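Local atomic coordinates of defective in germ line development protein 3, isoform a (Caenorhabditis elegans, PDB entry 3N89), a protein that packs four KH domains into one globular platform and probably takes part in RNA regulation during germ line development, as the worm Bicaudal-C ortholog. Residues Ala207-Val212 with Ser353-Ser358; Val197-Gly202 with Arg319-Asn324. All blocks are in the same frame, centred on the assembly; numbering follows the deposited sequence.

Contact 1 (Ala207-Val212 with Ser353-Ser358)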
loop_
_atom_site.group_PDB
_atom_site.type_symbol
_atom_site.label_atom_id
_atom_site.label_comp_id
_atom_site.label_asym_id
_atom_site.label_seq_id
_atom_site.Cartn_x
_atom_site.Cartn_y
_atom_site.Cartn_z
ATOM N N ALA A 207 -15.950 13.763 -3.931
ATOM C CA ALA A 207 -16.683 13.434 -2.719
ATOM C C ALA A 207 -15.635 13.218 -1.631
ATOM O O ALA A 207 -14.485 12.905 -1.938
ATOM C CB ALA A 207 -17.492 12.159 -2.934
ATOM N N GLN A 208 -16.014 13.410 -0.370
ATOM C CA GLN A 208 -15.086 13.186 0.746
ATOM C C GLN A 208 -15.143 11.679 1.018
ATOM O O GLN A 208 -16.144 11.165 1.527
ATOM C CB GLN A 208 -15.529 13.992 1.977
ATOM C CG GLN A 208 -15.440 15.507 1.779
ATOM C CD GLN A 208 -15.932 16.313 2.983
ATOM O OE1 GLN A 208 -15.645 17.512 3.107
ATOM N NE2 GLN A 208 -16.681 15.663 3.869
ATOM N N LEU A 209 -14.067 10.979 0.667
ATOM C CA LEU A 209 -13.995 9.519 0.799
ATOM C C LEU A 209 -13.921 8.849 2.168
ATOM O O LEU A 209 -14.290 7.682 2.290
ATOM C CB LEU A 209 -12.847 8.989 -0.062
ATOM C CG LEU A 209 -13.223 8.124 -1.267
ATOM C CD1 LEU A 209 -14.391 8.750 -2.017
ATOM C CD2 LEU A 209 -12.012 7.963 -2.174
ATOM N N MET A 210 -13.447 9.543 3.195
ATOM C CA MET A 210 -13.369 8.907 4.508
ATOM C C MET A 210 -14.743 8.730 5.151
ATOM O O MET A 210 -15.044 7.661 5.684
ATOM C CB MET A 210 -12.442 9.689 5.441
ATOM C CG MET A 210 -10.979 9.709 4.996
ATOM S SD MET A 210 -10.176 8.088 5.056
ATOM C CE MET A 210 -10.587 7.405 3.442
ATOM N N PRO A 211 -15.599 9.769 5.111
ATOM C CA PRO A 211 -16.937 9.659 5.710
ATOM C C PRO A 211 -17.633 8.350 5.337
ATOM O O PRO A 211 -18.355 7.764 6.149
ATOM C CB PRO A 211 -17.659 10.881 5.154
ATOM C CG PRO A 211 -16.563 11.907 5.133
ATOM C CD PRO A 211 -15.387 11.121 4.556
ATOM N N VAL A 212 -17.408 7.896 4.109
ATOM C CA VAL A 212 -18.010 6.653 3.627
ATOM C C VAL A 212 -17.474 5.482 4.436
ATOM O O VAL A 212 -18.220 4.576 4.799
ATOM C CB VAL A 212 -17.688 6.408 2.127
ATOM C CG1 VAL A 212 -18.205 5.036 1.694
ATOM C CG2 VAL A 212 -18.309 7.504 1.275
ATOM N N SER A 353 -13.848 -5.511 -1.393
ATOM C CA SER A 353 -13.689 -4.079 -1.185
ATOM C C SER A 353 -14.992 -3.354 -1.475
ATOM O O SER A 353 -15.590 -3.531 -2.541
ATOM C CB SER A 353 -12.596 -3.536 -2.100
ATOM O OG SER A 353 -12.254 -2.208 -1.748
ATOM N N ILE A 354 -15.440 -2.536 -0.531
ATOM C CA ILE A 354 -16.672 -1.787 -0.735
ATOM C C ILE A 354 -16.438 -0.785 -1.857
ATOM O O ILE A 354 -17.363 -0.123 -2.313
ATOM C CB ILE A 354 -17.089 -0.999 0.532
ATOM C CG1 ILE A 354 -16.005 0.022 0.884
ATOM C CG2 ILE A 354 -17.341 -1.958 1.689
ATOM C CD1 ILE A 354 -16.383 0.965 2.014
ATOM N N TRP A 355 -15.190 -0.686 -2.303
ATOM C CA TRP A 355 -14.823 0.250 -3.357
ATOM C C TRP A 355 -15.129 -0.220 -4.769
ATOM O O TRP A 355 -14.978 0.536 -5.729
ATOM C CB TRP A 355 -13.345 0.614 -3.231
ATOM C CG TRP A 355 -13.066 1.398 -1.987
ATOM C CD1 TRP A 355 -12.145 1.107 -1.024
ATOM C CD2 TRP A 355 -13.732 2.590 -1.562
ATOM N NE1 TRP A 355 -12.197 2.043 -0.021
ATOM C CE2 TRP A 355 -13.168 2.964 -0.324
ATOM C CE3 TRP A 355 -14.761 3.377 -2.103
ATOM C CZ2 TRP A 355 -13.589 4.103 0.382
ATOM C CZ3 TRP A 355 -15.185 4.507 -1.405
ATOM C CH2 TRP A 355 -14.599 4.856 -0.170
ATOM N N HIS A 356 -15.561 -1.465 -4.907
ATOM C CA HIS A 356 -15.899 -1.989 -6.222
ATOM C C HIS A 356 -17.262 -1.467 -6.681
ATOM O O HIS A 356 -17.628 -1.626 -7.851
ATOM C CB HIS A 356 -15.922 -3.524 -6.198
ATOM C CG HIS A 356 -14.568 -4.153 -6.303
ATOM N ND1 HIS A 356 -13.740 -3.959 -7.387
ATOM C CD2 HIS A 356 -13.898 -4.982 -5.463
ATOM C CE1 HIS A 356 -12.621 -4.639 -7.214
ATOM N NE2 HIS A 356 -12.693 -5.269 -6.053
ATOM N N HIS A 357 -18.003 -0.835 -5.771
ATOM C CA HIS A 357 -19.338 -0.332 -6.104
ATOM C C HIS A 357 -19.688 1.054 -5.541
ATOM O O HIS A 357 -20.645 1.683 -5.993
ATOM N N SER A 358 -18.913 1.537 -4.575
ATOM C CA SER A 358 -19.195 2.838 -3.977
ATOM C C SER A 358 -18.135 3.908 -4.220
ATOM O O SER A 358 -18.087 4.914 -3.505
ATOM C CB SER A 358 -19.412 2.679 -2.472
ATOM O OG SER A 358 -18.270 2.115 -1.857
#
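Trp355 rests the six-membered end of its indole on Leu209 and Val212, and this apolar touch carries the contact. Leu209 comes nearest, its branch carbon CG lying 3.7 Å from Trp355 CH2 and approaching the ring at a slant. Val212, three residues further along the chain in helix 209-217, reaches the same corner: its CG1 is 4.1 Å from Trp355 CH2. That methyl stands anti to the backbone N (chi1 174°), which turns it toward the indole. A looser apolar touch joins Val212 CG1 to Ile354 CD1 at 4.5 Å, and Ile354 also lays its CG1 over the centre of one indole face, 4.1 Å above the plane. Helix 209-217 follows helix 197-200 in the third KH domain of GLD-3, the consecutive helix pair of the KH fold, whereas 353-358 belongs to a loop that follows helix 325-335; the C-terminal tail thus folds back onto the third domain.

No hydrogen bond links the two segments. The carbonyl Leu209 O lies in the indole plane at the ring edge, 3.8 Å from Trp355 CH2. At the other end of the indole, Trp355 NE1 donates to the carbonyl O of Tyr254 in helix 245-257, which ties down the polar edge. Within the loop, backbone bonds from His356 N to Ser353 O (3.1 Å) and from Ser358 N to Ile354 O (3.2 Å) keep the turn compact.

Contact 2 (Val197-Gly202 with Arg319-Asn324)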
loop_
_atom_site.group_PDB
_atom_site.type_symbol
_atom_site.label_atom_id
_atom_site.label_comp_id
_atom_site.label_asym_id
_atom_site.label_seq_id
_atom_site.Cartn_x
_atom_site.Cartn_y
_atom_site.Cartn_z
ATOM N N VAL A 197 -3.085 12.818 -0.790
ATOM C CA VAL A 197 -4.223 13.250 0.012
ATOM C C VAL A 197 -5.440 13.541 -0.858
ATOM O O VAL A 197 -6.546 13.104 -0.546
ATOM C CB VAL A 197 -3.882 14.518 0.821
ATOM C CG1 VAL A 197 -5.143 15.069 1.473
ATOM C CG2 VAL A 197 -2.822 14.196 1.883
ATOM N N ASP A 198 -5.244 14.269 -1.952
ATOM C CA ASP A 198 -6.370 14.583 -2.821
ATOM C C ASP A 198 -7.011 13.339 -3.446
ATOM O O ASP A 198 -8.237 13.277 -3.591
ATOM C CB ASP A 198 -5.960 15.581 -3.922
ATOM C CG ASP A 198 -4.725 15.142 -4.704
ATOM O OD1 ASP A 198 -4.574 13.921 -4.956
ATOM O OD2 ASP A 198 -3.915 16.027 -5.082
ATOM N N GLN A 199 -6.190 12.347 -3.787
ATOM C CA GLN A 199 -6.672 11.115 -4.415
ATOM C C GLN A 199 -7.282 10.087 -3.444
ATOM O O GLN A 199 -8.145 9.296 -3.832
ATOM C CB GLN A 199 -5.527 10.460 -5.195
ATOM C CG GLN A 199 -5.932 9.274 -6.055
ATOM C CD GLN A 199 -4.735 8.498 -6.605
ATOM O OE1 GLN A 199 -3.785 9.084 -7.126
ATOM N NE2 GLN A 199 -4.787 7.171 -6.495
ATOM N N VAL A 200 -6.840 10.094 -2.188
ATOM C CA VAL A 200 -7.343 9.140 -1.202
ATOM C C VAL A 200 -8.513 9.682 -0.386
ATOM O O VAL A 200 -9.584 9.071 -0.330
ATOM C CB VAL A 200 -6.231 8.715 -0.205
ATOM C CG1 VAL A 200 -6.799 7.726 0.804
ATOM C CG2 VAL A 200 -5.044 8.099 -0.953
ATOM N N LEU A 201 -8.298 10.826 0.254
ATOM C CA LEU A 201 -9.324 11.448 1.079
ATOM C C LEU A 201 -10.388 12.192 0.282
ATOM O O LEU A 201 -11.569 12.184 0.638
ATOM C CB LEU A 201 -8.675 12.418 2.067
ATOM C CG LEU A 201 -8.265 11.869 3.433
ATOM C CD1 LEU A 201 -7.098 10.910 3.308
ATOM C CD2 LEU A 201 -7.907 13.032 4.323
ATOM N N GLY A 202 -9.959 12.850 -0.786
ATOM C CA GLY A 202 -10.879 13.611 -1.606
ATOM C C GLY A 202 -10.268 14.953 -1.956
ATOM O O GLY A 202 -9.279 15.375 -1.340
ATOM N N ARG A 319 -1.589 2.406 -14.377
ATOM C CA ARG A 319 -1.943 2.879 -13.046
ATOM C C ARG A 319 -3.373 2.494 -12.679
ATOM O O ARG A 319 -4.147 2.034 -13.525
ATOM C CB ARG A 319 -1.792 4.401 -12.937
ATOM C CG ARG A 319 -0.428 4.969 -13.315
ATOM C CD ARG A 319 -0.389 5.363 -14.780
ATOM N NE ARG A 319 0.851 6.050 -15.117
ATOM C CZ ARG A 319 1.205 7.234 -14.624
ATOM N NH1 ARG A 319 0.408 7.864 -13.772
ATOM N NH2 ARG A 319 2.357 7.784 -14.977
ATOM N N SER A 320 -3.706 2.689 -11.409
ATOM C CA SER A 320 -5.021 2.378 -10.872
ATOM C C SER A 320 -4.852 2.299 -9.362
ATOM O O SER A 320 -3.733 2.402 -8.861
ATOM C CB SER A 320 -5.507 1.031 -11.400
ATOM O OG SER A 320 -6.895 0.854 -11.160
ATOM N N LYS A 321 -5.951 2.129 -8.631
ATOM C CA LYS A 321 -5.863 2.007 -7.179
ATOM C C LYS A 321 -5.681 0.530 -6.840
ATOM O O LYS A 321 -6.239 -0.332 -7.521
ATOM C CB LYS A 321 -7.114 2.575 -6.506
ATOM C CG LYS A 321 -7.214 4.102 -6.626
ATOM C CD LYS A 321 -8.443 4.658 -5.935
ATOM C CE LYS A 321 -8.430 6.185 -5.950
ATOM N NZ LYS A 321 -7.182 6.739 -5.312
ATOM N N GLU A 322 -4.883 0.245 -5.810
ATOM C CA GLU A 322 -4.589 -1.124 -5.394
ATOM C C GLU A 322 -5.733 -2.118 -5.506
ATOM O O GLU A 322 -5.624 -3.115 -6.219
ATOM C CB GLU A 322 -4.058 -1.157 -3.954
ATOM C CG GLU A 322 -2.639 -1.734 -3.848
ATOM C CD GLU A 322 -2.319 -2.287 -2.478
ATOM O OE1 GLU A 322 -2.510 -1.570 -1.473
ATOM O OE2 GLU A 322 -1.869 -3.447 -2.406
ATOM N N PHE A 323 -6.825 -1.843 -4.800
ATOM C CA PHE A 323 -7.979 -2.737 -4.789
ATOM C C PHE A 323 -8.387 -3.205 -6.177
ATOM O O PHE A 323 -8.919 -4.299 -6.338
ATOM C CB PHE A 323 -9.171 -2.054 -4.101
ATOM C CG PHE A 323 -9.980 -1.178 -5.009
ATOM C CD1 PHE A 323 -11.062 -1.696 -5.709
ATOM C CD2 PHE A 323 -9.657 0.163 -5.172
ATOM C CE1 PHE A 323 -11.813 -0.885 -6.560
ATOM C CE2 PHE A 323 -10.401 0.977 -6.020
ATOM C CZ PHE A 323 -11.480 0.449 -6.713
ATOM N N ASN A 324 -8.118 -2.374 -7.176
ATOM C CA ASN A 324 -8.483 -2.670 -8.554
ATOM C C ASN A 324 -7.349 -3.361 -9.320
ATOM O O ASN A 324 -7.366 -3.436 -10.553
ATOM C CB ASN A 324 -8.886 -1.359 -9.236
ATOM C CG ASN A 324 -9.716 -1.571 -10.476
ATOM O OD1 ASN A 324 -10.354 -2.608 -10.644
ATOM N ND2 ASN A 324 -9.734 -0.574 -11.347
#
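Lys321 and Gln199 reach for each other from opposite directions, the lysine from the end of a strand and the glutamine from a short helix. Lys321 runs extended as far as CE and then bends at its last torsion (chi4 -57°), bringing the ammonium group to the helix backbone. There Lys321 NZ donates to Gln199 O at 3.1 Å, coming from well above the carbonyl plane, 61° out of it. The Gln199 chain, with CG anti to its own backbone N, extends beside the same ammonium.

Helix 197-200 belongs to the third KH domain and strand 311-321 to the fourth, so the lysine bridges two domains of the platform. Leu258 O also accepts from Lys321 NZ, and the buried ammonium is thus held by two backbone carbonyls. A leucine in its place would probably leave Gln199 O and Leu258 O without this shared donor and weaken the polar tie between the domains. Just beyond the strand, Asn324 N bonds to Lys321 O at 2.8 Å, and the amide Asn324 ND2 donates both to Ser320 OG (3.2 Å) and to the carbonyl O of Ser290.

Both contacts involve the helix pair of the third KH domain, 197-200 and 209-217, which follow each other in the chain, but with different partners: contact 1 with the loop 353-358, contact 2 with the end of a strand in the fourth KH domain. The centre of contact 2 lies about 10 Å from the centre of the folded chain, that of contact 1 about 17 Å, yet each is partly buried. Their chemistry is opposed: contact 1 is apolar, whereas contact 2 turns on an ammonium group. They meet directly, with Leu209 N probably bonded to Leu201 O at 2.8 Å and the His356 ring edge-to-face with Phe323.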